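Local coordinates for protein putative phosphosugar isomerase (Clostridium difficile, PDB 3G68) that probably binds a sugar phosphate and isomerises it, being built from two SIS domains in a single chain, at residues B[338-341]-B[342-345]; B[226-229]-B[230-234]; B[171-174]-B[175-179]. All coordinates share one frame; numbering follows the deposited sequence.

Contact 1. Residues B[338-341]-B[342-345]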
loop_
_atom_site.group_PDB
_atom_site.type_symbol
_atom_site.label_atom_id
_atom_site.label_comp_id
_atom_site.label_asym_id
_atom_site.label_seq_id
_atom_site.Cartn_x
_atom_site.Cartn_y
_atom_site.Cartn_z
ATOM N N ASP B 338 -39.300 -45.602 -29.348
ATOM C CA ASP B 338 -39.934 -46.824 -28.851
ATOM C C ASP B 338 -39.084 -47.341 -27.706
ATOM O O ASP B 338 -38.019 -47.933 -27.920
ATOM C CB ASP B 338 -40.051 -47.854 -29.995
ATOM C CG ASP B 338 -40.909 -49.075 -29.613
ATOM O OD1 ASP B 338 -41.111 -49.321 -28.398
ATOM O OD2 ASP B 338 -41.378 -49.802 -30.526
ATOM N N THR B 339 -39.548 -47.126 -26.473
ATOM C CA THR B 339 -38.790 -47.571 -25.315
ATOM C C THR B 339 -38.676 -49.108 -25.209
ATOM O O THR B 339 -37.811 -49.616 -24.492
ATOM C CB THR B 339 -39.331 -46.936 -24.003
ATOM O OG1 THR B 339 -40.736 -47.211 -23.876
ATOM C CG2 THR B 339 -39.102 -45.401 -24.056
ATOM N N ARG B 340 -39.500 -49.839 -25.951
ATOM C CA ARG B 340 -39.430 -51.307 -25.956
ATOM C C ARG B 340 -38.892 -51.925 -27.238
ATOM O O ARG B 340 -39.071 -53.136 -27.462
ATOM C CB ARG B 340 -40.800 -51.890 -25.622
ATOM C CG ARG B 340 -41.091 -51.853 -24.147
ATOM C CD ARG B 340 -42.323 -52.644 -23.791
ATOM N NE ARG B 340 -42.263 -53.998 -24.341
ATOM C CZ ARG B 340 -42.934 -54.423 -25.411
ATOM N NH1 ARG B 340 -43.738 -53.622 -26.114
ATOM N NH2 ARG B 340 -42.780 -55.675 -25.792
ATOM N N PHE B 341 -38.173 -51.132 -28.039
ATOM C CA PHE B 341 -37.649 -51.617 -29.311
ATOM C C PHE B 341 -36.705 -52.803 -29.133
ATOM O O PHE B 341 -36.856 -53.823 -29.804
ATOM C CB PHE B 341 -36.941 -50.505 -30.073
ATOM C CG PHE B 341 -36.355 -50.962 -31.351
ATOM C CD1 PHE B 341 -37.149 -51.061 -32.488
ATOM C CD2 PHE B 341 -35.031 -51.340 -31.416
ATOM C CE1 PHE B 341 -36.621 -51.526 -33.680
ATOM C CE2 PHE B 341 -34.505 -51.791 -32.587
ATOM C CZ PHE B 341 -35.308 -51.881 -33.725
ATOM N N HIS B 342 -35.755 -52.667 -28.211
ATOM C CA HIS B 342 -34.772 -53.737 -27.957
ATOM C C HIS B 342 -35.468 -54.972 -27.408
ATOM O O HIS B 342 -35.079 -56.101 -27.732
ATOM C CB HIS B 342 -33.672 -53.267 -27.009
ATOM C CG HIS B 342 -33.016 -51.993 -27.451
ATOM N ND1 HIS B 342 -31.986 -51.960 -28.366
ATOM C CD2 HIS B 342 -33.284 -50.702 -27.142
ATOM C CE1 HIS B 342 -31.633 -50.705 -28.582
ATOM N NE2 HIS B 342 -32.406 -49.922 -27.855
HETATM N N MSE B 343 -36.508 -54.760 -26.600
HETATM C CA MSE B 343 -37.297 -55.867 -26.033
HETATM C C MSE B 343 -38.045 -56.602 -27.135
HETATM O O MSE B 343 -38.107 -57.837 -27.141
HETATM C CB MSE B 343 -38.330 -55.386 -25.003
HETATM C CG MSE B 343 -37.773 -54.709 -23.760
HETATM SE SE MSE B 343 -36.569 -55.810 -22.705
HETATM C CE MSE B 343 -37.770 -57.120 -21.986
ATOM N N LYS B 344 -38.646 -55.844 -28.058
ATOM C CA LYS B 344 -39.402 -56.440 -29.176
ATOM C C LYS B 344 -38.515 -57.281 -30.104
ATOM O O LYS B 344 -38.949 -58.300 -30.619
ATOM C CB LYS B 344 -40.125 -55.365 -29.996
ATOM C CG LYS B 344 -41.308 -54.705 -29.294
ATOM C CD LYS B 344 -41.739 -53.479 -30.092
ATOM C CE LYS B 344 -42.962 -52.786 -29.528
ATOM N NZ LYS B 344 -43.353 -51.619 -30.394
ATOM N N LEU B 345 -37.283 -56.836 -30.330
ATOM C CA LEU B 345 -36.348 -57.566 -31.204
ATOM C C LEU B 345 -35.792 -58.780 -30.475
ATOM O O LEU B 345 -35.686 -59.875 -31.050
ATOM C CB LEU B 345 -35.192 -56.668 -31.675
ATOM C CG LEU B 345 -35.382 -55.990 -33.022
ATOM C CD1 LEU B 345 -35.202 -57.017 -34.134
ATOM C CD2 LEU B 345 -36.761 -55.340 -33.114
HETATM O O HOH W 1 -36.158 -51.930 -25.095
#

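Contact 2. Residues B[226-229]-B[230-234]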
loop_
_atom_site.group_PDB
_atom_site.type_symbol
_atom_site.label_atom_id
_atom_site.label_comp_id
_atom_site.label_asym_id
_atom_site.label_seq_id
_atom_site.Cartn_x
_atom_site.Cartn_y
_atom_site.Cartn_z
ATOM N N ALA B 226 -21.746 -36.985 -33.651
ATOM C CA ALA B 226 -22.640 -35.840 -33.868
ATOM C C ALA B 226 -23.802 -36.231 -34.780
ATOM O O ALA B 226 -24.953 -35.913 -34.515
ATOM C CB ALA B 226 -21.849 -34.655 -34.463
ATOM N N ALA B 227 -23.489 -36.949 -35.839
ATOM C CA ALA B 227 -24.493 -37.410 -36.779
ATOM C C ALA B 227 -25.466 -38.374 -36.087
ATOM O O ALA B 227 -26.676 -38.212 -36.232
ATOM C CB ALA B 227 -23.829 -38.053 -37.999
ATOM N N LEU B 228 -24.978 -39.354 -35.329
ATOM C CA LEU B 228 -25.882 -40.314 -34.643
ATOM C C LEU B 228 -26.791 -39.601 -33.634
ATOM O O LEU B 228 -27.975 -39.900 -33.570
ATOM C CB LEU B 228 -25.098 -41.422 -33.916
ATOM C CG LEU B 228 -25.861 -42.445 -33.076
ATOM C CD1 LEU B 228 -26.917 -43.215 -33.944
ATOM C CD2 LEU B 228 -24.886 -43.431 -32.327
ATOM N N LYS B 229 -26.253 -38.663 -32.856
ATOM C CA LYS B 229 -27.090 -37.990 -31.832
ATOM C C LYS B 229 -28.162 -37.107 -32.468
ATOM O O LYS B 229 -29.296 -37.075 -31.989
ATOM C CB LYS B 229 -26.247 -37.230 -30.804
ATOM C CG LYS B 229 -25.466 -38.175 -29.867
ATOM C CD LYS B 229 -26.396 -38.913 -28.901
ATOM C CE LYS B 229 -25.919 -40.313 -28.538
ATOM N NZ LYS B 229 -24.746 -40.325 -27.692
ATOM N N LEU B 230 -27.825 -36.445 -33.567
ATOM C CA LEU B 230 -28.842 -35.673 -34.318
ATOM C C LEU B 230 -29.907 -36.644 -34.866
ATOM O O LEU B 230 -31.101 -36.350 -34.825
ATOM C CB LEU B 230 -28.221 -34.891 -35.476
ATOM C CG LEU B 230 -27.487 -33.565 -35.192
ATOM C CD1 LEU B 230 -26.735 -33.073 -36.439
ATOM C CD2 LEU B 230 -28.468 -32.514 -34.699
ATOM N N LEU B 231 -29.476 -37.763 -35.434
ATOM C CA LEU B 231 -30.422 -38.752 -35.962
ATOM C C LEU B 231 -31.396 -39.201 -34.887
ATOM O O LEU B 231 -32.608 -39.251 -35.112
ATOM C CB LEU B 231 -29.703 -39.995 -36.503
ATOM C CG LEU B 231 -30.557 -41.116 -37.137
ATOM C CD1 LEU B 231 -29.688 -41.917 -38.138
ATOM C CD2 LEU B 231 -31.221 -42.059 -36.094
ATOM N N GLU B 232 -30.860 -39.534 -33.727
ATOM C CA GLU B 232 -31.689 -40.050 -32.617
ATOM C C GLU B 232 -32.673 -39.030 -32.061
ATOM O O GLU B 232 -33.731 -39.405 -31.575
ATOM C CB GLU B 232 -30.782 -40.537 -31.493
ATOM C CG GLU B 232 -29.963 -41.778 -31.850
ATOM C CD GLU B 232 -28.929 -42.175 -30.772
ATOM O OE1 GLU B 232 -28.552 -41.348 -29.911
ATOM O OE2 GLU B 232 -28.476 -43.335 -30.822
ATOM N N THR B 233 -32.351 -37.745 -32.166
ATOM C CA THR B 233 -33.167 -36.688 -31.547
ATOM C C THR B 233 -34.008 -35.886 -32.539
ATOM O O THR B 233 -35.158 -35.532 -32.252
ATOM C CB THR B 233 -32.264 -35.753 -30.714
ATOM O OG1 THR B 233 -31.241 -35.157 -31.538
ATOM C CG2 THR B 233 -31.610 -36.538 -29.575
HETATM N N MSE B 234 -33.434 -35.586 -33.693
HETATM C CA MSE B 234 -34.159 -34.867 -34.754
HETATM C C MSE B 234 -35.024 -35.828 -35.563
HETATM O O MSE B 234 -35.968 -35.408 -36.257
HETATM C CB MSE B 234 -33.182 -34.153 -35.685
HETATM C CG MSE B 234 -32.269 -33.159 -34.998
HETATM SE SE MSE B 234 -33.208 -31.534 -34.505
HETATM C CE MSE B 234 -33.426 -30.809 -36.306
#

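Contact 3. Residues B[171-174]-B[175-179]. With EDO (1,2-ethanediol), chain J.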
loop_
_atom_site.group_PDB
_atom_site.type_symbol
_atom_site.label_atom_id
_atom_site.label_comp_id
_atom_site.label_asym_id
_atom_site.label_seq_id
_atom_site.Cartn_x
_atom_site.Cartn_y
_atom_site.Cartn_z
ATOM N N GLU B 171 7.091 -35.133 -16.229
ATOM C CA GLU B 171 6.695 -33.765 -16.533
ATOM C C GLU B 171 5.880 -33.700 -17.817
ATOM O O GLU B 171 4.974 -32.887 -17.915
ATOM C CB GLU B 171 7.890 -32.808 -16.545
ATOM C CG GLU B 171 8.425 -32.556 -15.121
ATOM C CD GLU B 171 9.585 -31.573 -15.058
ATOM O OE1 GLU B 171 10.097 -31.164 -16.125
ATOM O OE2 GLU B 171 10.004 -31.222 -13.936
ATOM N N LYS B 172 6.208 -34.562 -18.786
ATOM C CA LYS B 172 5.469 -34.613 -20.054
ATOM C C LYS B 172 4.046 -35.093 -19.794
ATOM O O LYS B 172 3.126 -34.527 -20.351
ATOM C CB LYS B 172 6.167 -35.489 -21.099
ATOM C CG LYS B 172 5.439 -35.572 -22.463
ATOM C CD LYS B 172 5.383 -34.231 -23.204
ATOM C CE LYS B 172 4.687 -34.376 -24.568
ATOM N NZ LYS B 172 4.395 -33.054 -25.228
ATOM N N TYR B 173 3.874 -36.102 -18.931
ATOM C CA TYR B 173 2.541 -36.535 -18.479
ATOM C C TYR B 173 1.797 -35.313 -17.916
ATOM O O TYR B 173 0.717 -34.987 -18.358
ATOM C CB TYR B 173 2.637 -37.636 -17.409
ATOM C CG TYR B 173 1.291 -38.073 -16.844
ATOM C CD1 TYR B 173 0.700 -37.385 -15.792
ATOM C CD2 TYR B 173 0.612 -39.160 -17.369
ATOM C CE1 TYR B 173 -0.540 -37.766 -15.285
ATOM C CE2 TYR B 173 -0.628 -39.553 -16.856
ATOM C CZ TYR B 173 -1.196 -38.839 -15.821
ATOM O OH TYR B 173 -2.433 -39.219 -15.320
ATOM N N ASN B 174 2.382 -34.645 -16.934
ATOM C CA ASN B 174 1.790 -33.443 -16.345
ATOM C C ASN B 174 1.424 -32.356 -17.391
ATOM O O ASN B 174 0.383 -31.722 -17.323
ATOM C CB ASN B 174 2.773 -32.834 -15.334
ATOM C CG ASN B 174 2.194 -31.629 -14.643
ATOM O OD1 ASN B 174 2.554 -30.486 -14.945
ATOM N ND2 ASN B 174 1.241 -31.874 -13.765
ATOM N N GLU B 175 2.302 -32.122 -18.340
ATOM C CA GLU B 175 2.029 -31.143 -19.385
ATOM C C GLU B 175 0.782 -31.521 -20.215
ATOM O O GLU B 175 -0.020 -30.653 -20.554
ATOM C CB GLU B 175 3.202 -31.040 -20.322
ATOM C CG GLU B 175 2.998 -30.061 -21.454
ATOM C CD GLU B 175 4.227 -29.861 -22.323
ATOM O OE1 GLU B 175 5.246 -30.553 -22.122
ATOM O OE2 GLU B 175 4.151 -29.006 -23.237
ATOM N N GLU B 176 0.679 -32.802 -20.586
ATOM C CA GLU B 176 -0.487 -33.290 -21.343
ATOM C C GLU B 176 -1.771 -33.203 -20.515
ATOM O O GLU B 176 -2.812 -32.790 -21.043
ATOM C CB GLU B 176 -0.255 -34.687 -21.897
ATOM C CG GLU B 176 0.870 -34.749 -22.926
ATOM C CD GLU B 176 0.763 -33.725 -24.053
ATOM O OE1 GLU B 176 -0.297 -33.633 -24.696
ATOM O OE2 GLU B 176 1.758 -33.029 -24.327
ATOM N N ILE B 177 -1.703 -33.546 -19.230
ATOM C CA ILE B 177 -2.888 -33.350 -18.371
ATOM C C ILE B 177 -3.317 -31.880 -18.381
ATOM O O ILE B 177 -4.497 -31.585 -18.486
ATOM C CB ILE B 177 -2.642 -33.783 -16.932
ATOM C CG1 ILE B 177 -2.424 -35.305 -16.863
ATOM C CG2 ILE B 177 -3.804 -33.338 -16.042
ATOM C CD1 ILE B 177 -3.522 -36.139 -17.436
ATOM N N ASN B 178 -2.354 -30.973 -18.292
ATOM C CA ASN B 178 -2.656 -29.537 -18.296
ATOM C C ASN B 178 -3.242 -29.032 -19.637
ATOM O O ASN B 178 -4.115 -28.178 -19.618
ATOM C CB ASN B 178 -1.478 -28.734 -17.764
ATOM C CG ASN B 178 -1.442 -28.751 -16.224
ATOM O OD1 ASN B 178 -2.270 -28.103 -15.569
ATOM N ND2 ASN B 178 -0.537 -29.523 -15.655
ATOM N N LYS B 179 -2.802 -29.595 -20.766
ATOM C CA LYS B 179 -3.418 -29.272 -22.082
ATOM C C LYS B 179 -4.884 -29.736 -22.148
ATOM O O LYS B 179 -5.767 -29.019 -22.628
ATOM C CB LYS B 179 -2.625 -29.913 -23.228
ATOM C CG LYS B 179 -1.272 -29.353 -23.400
ATOM C CD LYS B 179 -0.620 -30.056 -24.607
ATOM C CE LYS B 179 0.726 -29.498 -24.899
ATOM N NZ LYS B 179 1.403 -30.399 -25.822
HETATM C C1 EDO J . 10.971 -35.065 -15.418
HETATM O O1 EDO J . 9.757 -35.797 -15.209
HETATM C C2 EDO J . 11.169 -34.846 -16.892
HETATM O O2 EDO J . 11.871 -33.630 -17.107
#

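Contact 1. Residues B[338-341]-B[342-345]
F341 carries L345 CD2 over one face of its ring, and its edge meets the face of the H342 imidazole. The leucine methyl lies 4.1 Å from the F341 ring centroid, a CH-pi contact displaced toward the rim, where L345 CD2 comes within 3.8 Å of F341 CZ. Against H342 the phenyl ring makes a T-shaped pair, with centroids 5.8 Å apart and planes at 86°. With CG anti to the backbone N (chi1 178°), the F341 ring lies beside its own carbonyl carbon, with one face turned to the L345 methyl and its edge to H342. A water lies in the plane of the H342 ring, at its edge. The same water gives a hydrogen to T339 O and accepts one from M343 N, so it links the turn to the M343 amide in the helix.

The segment illustrates how a short helix starts on an otherwise irregular tail. D338 to F341 form a type I beta turn, R340 takes the N-cap position of helix 341-345, and D338 OD1 accepts from R340 N at 3.0 Å in an Asx turn. The other carboxylate oxygen works over a longer span: D338 OD2 receives K344 NZ at 2.7 Å on its syn lone pair, a salt bridge that ties the turn to the helix. K344 is extended beyond CG and crosses R340 at about a right angle, its CE 3.6 Å from R340 NH1. The two cationic ends stay 4.7 Å apart, R340 NH1 to K344 NZ, a proximity of like charges that the D338 carboxylate, paired with the lysine, may partly offset. In the backbone K344 N donates to R340 O at 2.8 Å, and L345 N donates to F341 O, completing the single helical turn.

Contact 2. Residues B[226-229]-B[230-234]
Between 226-229 and 230-234 the backbone runs as regular alpha-helix, with L230, L231 and E232 N donating to the carbonyls of A226, A227 and L228, but the next bond, T233 N to K229 O, is weak, its N-H...O angle being 132°. The T233 side chain supplies a second donor: OG1 gives its hydrogen to K229 O at 2.8 Å. Rotation about chi1 (59°) sets this hydroxyl between the backbone N and the carbonyl carbon, facing back down the helix, while CG2 also lies beside the K229 carbonyl, at 3.4 Å from its oxygen.

K229 and E232 lie side by side and point the same way without forming a salt bridge. E232 OE1 touches the aliphatic part of the lysine, 3.1 Å from K229 CE, whereas K229 NZ stands 4.5 Å from E232 OE1. The lysine chain, bent at chi2, chi3 and chi4, turns its amine to other partners: a salt bridge with E225 and hydrogen bonds to K143 O and T44 OG1. The other carboxylate oxygen, E232 OE2, lies 3.5 Å from L228 CD1, and L228 itself reaches T44 and H47 of helix 43-59, with its side chain about 5 Å from a citric acid molecule, probably from the crystallisation liquor. L230 and A226 pack on I213 of strand 210-215 and I318 of helix 316-324.

Helix 220-234 forms the helical part of the crossover in a beta-alpha-beta unit between strands 210-215 and 238-242. The pairing implies that the amine of K229 is held by its outside partners, and that E232 probably adds a weaker, longer-range attraction.

Contact 3. Residues B[171-174]-B[175-179]
K172 reaches forward along the helix to E176: CG lies anti to the backbone N (chi1 -180°), chi2 then bends the chain, and NZ arrives 2.8 Å from E176 OE2. The ammonium approaches on the anti side of that oxygen, 31° out of the carboxylate plane. K179, extended, brings its own NZ to the syn side of E176 OE2 at 3.0 Å, so one oxygen bridges two amines lying only 4.0 Å apart (K172 NZ to K179 NZ). E176 is bent at chi2, and its other oxygen, OE1, is hydrogen-bonded to Y309 OH.

On another side Y173 CE1 meets I177 CG1 at 3.5 Å, both packing on L159 of helix 145-165, while the tyrosine hydroxyl bonds Q160. N174 O is gripped twice, by N178 N and by N178 ND2 at 2.9 Å, from opposite faces of the carbonyl plane; N178 OD1 accepts from R14 of the second subunit. O1 of a 1,2-ethanediol, probably from the crystallisation liquor, accepts from E171 N at 2.9 Å; the molecule also bonds S24 of that subunit. A salt-bridge network on one side and apolar packing on another are characteristic of an amphipathic helix; here helix 170-184 also meets the second subunit.

Overall arrangement
Contacts 2 and 3 each lie within one helix, while contact 1 joins a beta turn to the start of another. Contact 2 is the buried one, on the crossover helix beside one parallel sheet, where a lysine amine finds its partners beyond the two segments. Contact 3, partly buried, lies on helix 170-184 and faces both its own chain and the second subunit, so it mixes a charge network, apolar packing and amides. Contact 1 is a surface contact near the C-terminus, untouched by other chains of the assembly, relying on an Asx turn, a bridging water and a surface salt bridge. Contacts 1 and 2 are 19 Å apart between centres; contact 3 lies across the chain's centre from both.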